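Local coordinates for periplasmic binding protein (Mycobacterium smegmatis, PDB 4MDY) that probably binds an iron-containing solute outside the cell membrane and hands it to an ABC transporter, at residues A[110-115]-A[119-124]; A[101-106]-A[135-140]. All blocks are in the same frame, centred on the assembly; numbering follows the deposited sequence.

Interaction 1 (A[110-115]-A[119-124])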
loop_
_atom_site.group_PDB
_atom_site.type_symbol
_atom_site.label_atom_id
_atom_site.label_comp_id
_atom_site.label_asym_id
_atom_site.label_seq_id
_atom_site.Cartn_x
_atom_site.Cartn_y
_atom_site.Cartn_z
ATOM N N ASP A 110 -7.609 -7.843 -22.125
ATOM C CA ASP A 110 -7.697 -9.263 -22.465
ATOM C C ASP A 110 -7.944 -10.096 -21.209
ATOM O O ASP A 110 -8.884 -10.881 -21.154
ATOM C CB ASP A 110 -6.407 -9.719 -23.159
ATOM C CG ASP A 110 -6.418 -11.199 -23.510
ATOM O OD1 ASP A 110 -7.429 -11.673 -24.076
ATOM O OD2 ASP A 110 -5.410 -11.885 -23.220
ATOM N N THR A 111 -7.107 -9.889 -20.198
ATOM C CA THR A 111 -7.190 -10.639 -18.950
ATOM C C THR A 111 -8.469 -10.330 -18.174
ATOM O O THR A 111 -9.042 -11.214 -17.549
ATOM C CB THR A 111 -5.946 -10.380 -18.086
ATOM O OG1 THR A 111 -4.779 -10.680 -18.861
ATOM C CG2 THR A 111 -5.947 -11.256 -16.857
ATOM N N TYR A 112 -8.920 -9.082 -18.226
ATOM C CA TYR A 112 -10.231 -8.730 -17.699
ATOM C C TYR A 112 -11.339 -9.558 -18.355
ATOM O O TYR A 112 -12.206 -10.081 -17.667
ATOM C CB TYR A 112 -10.526 -7.243 -17.901
ATOM C CG TYR A 112 -11.955 -6.881 -17.557
ATOM C CD1 TYR A 112 -12.359 -6.769 -16.228
ATOM C CD2 TYR A 112 -12.909 -6.687 -18.551
ATOM C CE1 TYR A 112 -13.661 -6.446 -15.904
ATOM C CE2 TYR A 112 -14.218 -6.366 -18.234
ATOM C CZ TYR A 112 -14.587 -6.250 -16.903
ATOM O OH TYR A 112 -15.876 -5.924 -16.556
ATOM N N ALA A 113 -11.307 -9.671 -19.682
ATOM C CA ALA A 113 -12.306 -10.473 -20.403
ATOM C C ALA A 113 -12.281 -11.938 -19.947
ATOM O O ALA A 113 -13.328 -12.550 -19.713
ATOM C CB ALA A 113 -12.095 -10.366 -21.910
ATOM N N LYS A 114 -11.079 -12.480 -19.782
ATOM C CA LYS A 114 -10.904 -13.856 -19.306
ATOM C C LYS A 114 -11.439 -14.091 -17.888
ATOM O O LYS A 114 -12.076 -15.117 -17.617
ATOM C CB LYS A 114 -9.427 -14.236 -19.362
ATOM C CG LYS A 114 -8.875 -14.340 -20.770
ATOM C CD LYS A 114 -7.377 -14.567 -20.747
ATOM C CE LYS A 114 -6.844 -14.830 -22.142
ATOM N NZ LYS A 114 -5.367 -14.650 -22.210
ATOM N N LEU A 115 -11.173 -13.147 -16.987
ATOM C CA LEU A 115 -11.669 -13.245 -15.614
ATOM C C LEU A 115 -13.186 -13.044 -15.555
ATOM O O LEU A 115 -13.867 -13.686 -14.752
ATOM C CB LEU A 115 -10.960 -12.230 -14.704
ATOM C CG LEU A 115 -9.457 -12.433 -14.474
ATOM C CD1 LEU A 115 -8.907 -11.274 -13.646
ATOM C CD2 LEU A 115 -9.147 -13.760 -13.796
ATOM N N ALA A 119 -16.281 -14.815 -13.291
ATOM C CA ALA A 119 -17.175 -14.121 -12.386
ATOM C C ALA A 119 -17.067 -12.618 -12.593
ATOM O O ALA A 119 -16.120 -12.138 -13.215
ATOM C CB ALA A 119 -16.848 -14.475 -10.940
ATOM N N PRO A 120 -18.043 -11.870 -12.068
ATOM C CA PRO A 120 -17.904 -10.419 -12.052
ATOM C C PRO A 120 -16.538 -10.008 -11.507
ATOM O O PRO A 120 -16.108 -10.498 -10.458
ATOM C CB PRO A 120 -19.028 -9.979 -11.121
ATOM C CG PRO A 120 -20.086 -11.009 -11.316
ATOM C CD PRO A 120 -19.342 -12.306 -11.526
ATOM N N THR A 121 -15.862 -9.131 -12.239
ATOM C CA THR A 121 -14.477 -8.794 -11.965
ATOM C C THR A 121 -14.365 -7.281 -11.800
ATOM O O THR A 121 -14.864 -6.516 -12.633
ATOM C CB THR A 121 -13.572 -9.308 -13.099
ATOM O OG1 THR A 121 -13.596 -10.742 -13.108
ATOM C CG2 THR A 121 -12.139 -8.833 -12.937
ATOM N N VAL A 122 -13.725 -6.866 -10.709
ATOM C CA VAL A 122 -13.537 -5.449 -10.396
ATOM C C VAL A 122 -12.119 -5.053 -10.786
ATOM O O VAL A 122 -11.146 -5.562 -10.215
ATOM C CB VAL A 122 -13.745 -5.150 -8.892
ATOM C CG1 VAL A 122 -13.688 -3.643 -8.635
ATOM C CG2 VAL A 122 -15.063 -5.722 -8.396
ATOM N N ALA A 123 -12.016 -4.145 -11.755
ATOM C CA ALA A 123 -10.740 -3.654 -12.264
ATOM C C ALA A 123 -10.364 -2.303 -11.671
ATOM O O ALA A 123 -11.175 -1.634 -11.014
ATOM C CB ALA A 123 -10.793 -3.538 -13.784
ATOM N N GLN A 124 -9.125 -1.904 -11.933
ATOM C CA GLN A 124 -8.661 -0.559 -11.630
ATOM C C GLN A 124 -9.616 0.466 -12.252
ATOM O O GLN A 124 -10.278 0.192 -13.262
ATOM C CB GLN A 124 -7.228 -0.340 -12.128
ATOM C CG GLN A 124 -7.044 -0.382 -13.644
ATOM C CD GLN A 124 -6.705 -1.763 -14.184
ATOM O OE1 GLN A 124 -7.089 -2.789 -13.614
ATOM N NE2 GLN A 124 -5.979 -1.791 -15.291
HETATM O O HOH W 1 -16.652 -8.276 -14.948
#

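Interaction 2 (A[101-106]-A[135-140])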
loop_
_atom_site.group_PDB
_atom_site.type_symbol
_atom_site.label_atom_id
_atom_site.label_comp_id
_atom_site.label_asym_id
_atom_site.label_seq_id
_atom_site.Cartn_x
_atom_site.Cartn_y
_atom_site.Cartn_z
ATOM N N VAL A 101 -11.641 -9.589 -7.372
ATOM C CA VAL A 101 -11.146 -8.245 -7.179
ATOM C C VAL A 101 -9.721 -8.155 -7.706
ATOM O O VAL A 101 -8.807 -8.826 -7.193
ATOM C CB VAL A 101 -11.209 -7.833 -5.701
ATOM C CG1 VAL A 101 -10.730 -6.405 -5.533
ATOM C CG2 VAL A 101 -12.629 -7.972 -5.174
ATOM N N ALA A 102 -9.542 -7.327 -8.740
ATOM C CA ALA A 102 -8.255 -7.184 -9.402
ATOM C C ALA A 102 -7.972 -5.731 -9.773
ATOM O O ALA A 102 -7.811 -5.385 -10.945
ATOM C CB ALA A 102 -8.183 -8.087 -10.627
ATOM N N THR A 103 -7.892 -4.884 -8.753
ATOM C CA THR A 103 -7.632 -3.466 -8.954
ATOM C C THR A 103 -6.134 -3.162 -8.935
ATOM O O THR A 103 -5.706 -2.146 -9.473
ATOM C CB THR A 103 -8.336 -2.614 -7.874
ATOM O OG1 THR A 103 -7.845 -2.977 -6.579
ATOM C CG2 THR A 103 -9.828 -2.828 -7.913
ATOM N N ASN A 104 -5.345 -4.063 -8.345
ATOM C CA ASN A 104 -3.909 -3.872 -8.162
ATOM C C ASN A 104 -3.161 -5.137 -8.586
ATOM O O ASN A 104 -2.381 -5.703 -7.819
ATOM C CB ASN A 104 -3.631 -3.545 -6.690
ATOM C CG ASN A 104 -2.214 -3.052 -6.440
ATOM O OD1 ASN A 104 -1.466 -2.735 -7.363
ATOM N ND2 ASN A 104 -1.848 -2.965 -5.174
ATOM N N ALA A 105 -3.424 -5.558 -9.819
ATOM C CA ALA A 105 -3.003 -6.861 -10.331
ATOM C C ALA A 105 -2.350 -6.810 -11.728
ATOM O O ALA A 105 -2.009 -7.856 -12.288
ATOM C CB ALA A 105 -4.211 -7.787 -10.355
ATOM N N GLY A 106 -2.171 -5.612 -12.284
ATOM C CA GLY A 106 -1.633 -5.458 -13.636
ATOM C C GLY A 106 -2.605 -5.900 -14.719
ATOM O O GLY A 106 -2.202 -6.291 -15.811
ATOM N N LYS A 135 -7.520 5.265 -2.080
ATOM C CA LYS A 135 -8.922 5.588 -1.868
ATOM C C LYS A 135 -9.812 5.119 -3.033
ATOM O O LYS A 135 -10.947 4.693 -2.815
ATOM C CB LYS A 135 -9.095 7.085 -1.608
ATOM C CG LYS A 135 -8.469 7.540 -0.294
ATOM C CD LYS A 135 -8.650 9.038 -0.092
ATOM C CE LYS A 135 -7.985 9.495 1.195
ATOM N NZ LYS A 135 -8.118 10.962 1.408
ATOM N N ASP A 136 -9.301 5.198 -4.260
ATOM C CA ASP A 136 -10.066 4.756 -5.427
ATOM C C ASP A 136 -10.286 3.250 -5.341
ATOM O O ASP A 136 -11.384 2.745 -5.569
ATOM C CB ASP A 136 -9.327 5.071 -6.724
ATOM C CG ASP A 136 -9.216 6.549 -6.999
ATOM O OD1 ASP A 136 -9.886 7.359 -6.317
ATOM O OD2 ASP A 136 -8.441 6.895 -7.917
ATOM N N GLN A 137 -9.227 2.535 -5.000
ATOM C CA GLN A 137 -9.323 1.092 -4.820
ATOM C C GLN A 137 -10.290 0.709 -3.693
ATOM O O GLN A 137 -11.110 -0.195 -3.854
ATOM C CB GLN A 137 -7.934 0.513 -4.565
ATOM C CG GLN A 137 -7.947 -0.930 -4.119
ATOM C CD GLN A 137 -6.556 -1.523 -4.114
ATOM O OE1 GLN A 137 -5.832 -1.434 -5.105
ATOM N NE2 GLN A 137 -6.168 -2.122 -2.993
ATOM N N ALA A 138 -10.186 1.378 -2.548
ATOM C CA ALA A 138 -11.061 1.084 -1.419
ATOM C C ALA A 138 -12.510 1.359 -1.790
ATOM O O ALA A 138 -13.389 0.548 -1.525
ATOM C CB ALA A 138 -10.666 1.916 -0.208
ATOM N N THR A 139 -12.755 2.503 -2.422
ATOM C CA THR A 139 -14.116 2.882 -2.773
ATOM C C THR A 139 -14.814 1.882 -3.706
ATOM O O THR A 139 -15.942 1.481 -3.438
ATOM C CB THR A 139 -14.168 4.299 -3.371
ATOM O OG1 THR A 139 -13.646 5.222 -2.405
ATOM C CG2 THR A 139 -15.601 4.694 -3.697
ATOM N N ILE A 140 -14.161 1.480 -4.791
ATOM C CA ILE A 140 -14.803 0.553 -5.721
ATOM C C ILE A 140 -15.024 -0.820 -5.068
ATOM O O ILE A 140 -16.045 -1.440 -5.303
ATOM C CB ILE A 140 -14.054 0.429 -7.061
ATOM C CG1 ILE A 140 -14.959 -0.207 -8.118
ATOM C CG2 ILE A 140 -12.764 -0.365 -6.912
ATOM C CD1 ILE A 140 -14.374 -0.180 -9.514
#

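Interaction 1 (A[110-115]-A[119-124])
In the beta-alpha-beta unit made of strand 99-102, helix 109-116 and strand 121-123, Tyr112 and Leu115 of the helix meet Thr121 of the returning strand. The two short segments run nearly antiparallel, at 157°, with axes 9.0 Å apart at their closest. Where the helix gives way to the strand, the backbone N of Ala119 donates to Leu115 O at 3.0 Å, a nearly straight bond of 167° that ties the turn to the last part of the helix. Thr121 then folds back on this turn, its OG1 donating to Ala119 O at 2.9 Å. The same hydroxyl oxygen lies 3.4 Å from Leu115 CB, the two side chains crossing at about a right angle, while the methyl CG2 of Thr121 touches both Leu115 and the tyrosine ring. Tyr112 swings its ring away from its own amide nitrogen (chi1 171°) and across the strand, passing Thr121 in the opposite direction. Its CD1 is 3.9 Å from Thr121 CG2, and Thr121 O lies at the ring edge in the ring plane, 3.5 Å from CE1. Farther along, Ala123 CB approaches the ring obliquely. The phenol oxygen is held at two points: Thr24 hydrogen-bonds to it, and a water 3.0 Å from Tyr112 OH accepts from Thr121 N. Thr24 also bonds to Thr121 O, and the rings of His19 and Phe21 meet that of Tyr112. Leu115 also packs on Ile100 of strand 99-102 and helix 89-94. A helix laid over parallel strands in this way is the beta-alpha-beta crossover of an alpha/beta domain.

Interaction 2 (A[101-106]-A[135-140])
Thr103 and Gln137 bring the backbones closest, with CA atoms 6.4 Å apart, where the chain leaves strand 99-102 and passes helix 134-144. This is the alpha/beta packing of a solute-binding protein lobe: a loop at the C-terminal end of a parallel strand lies against a helix beside the sheet. The contact is small and buried, and its polar part depends on the carboxamide of Gln137. The Gln137 chain runs out from the helix nearly all-trans (chi1 and chi2 both 170°) and sets OE1 2.9 Å from Thr103 OG1. The hydrogen bond between them is weak and uncertain, since the single hydroxyl proton could go to a different acceptor. Gln137 CG also lies 3.2 Å from Thr103 OG1, so the hydroxyl rests beside the chain as well as near its end. On the amide's other arm, NE2 donates to Asp43 and Thr39, which fixes the rotation of the group and turns OE1 toward the loop.

Asn104 supplies a second neighbour for that oxygen, its CB approaching OE1 to 3.4 Å. The two amides do not stack; their planes stand 45° apart, and each has its own partners. Asn104 ND2 bonds to Thr39 and its OD1 accepts from the backbone N of Phe131, so Thr39 is shared by both amides. Glu40 takes the backbone N of Asn104, adding another polar bond from the region around helix 40-46. One turn along the helix the chemistry becomes apolar: the side chains of Thr103 and Ile140 run past each other in opposite senses, touching through their methyls, Thr103 CG2 and Ile140 CG2, at 4.0 Å.

In the fold
Both contacts are buried and reach the same three-stranded parallel sheet, with centres about 12 Å apart. Interaction 1 lies farther from the middle of the chain and joins neighbours in sequence, an edge strand and the helix just before it, by a backbone bond, a water and an aromatic ring. Interaction 2, closer to the middle, joins parts separated by 28 residues and relies on the Gln137 amide, with Asn104 beside it; the other partners of these two come largely from helix 40-46 and the residue before it. The sheet connects them directly: Val122 O probably accepts from Ala102 N at 2.8 Å. Val122, facing away from helix 109-116, packs its CG1 3.6 Å from Ile140 CD1.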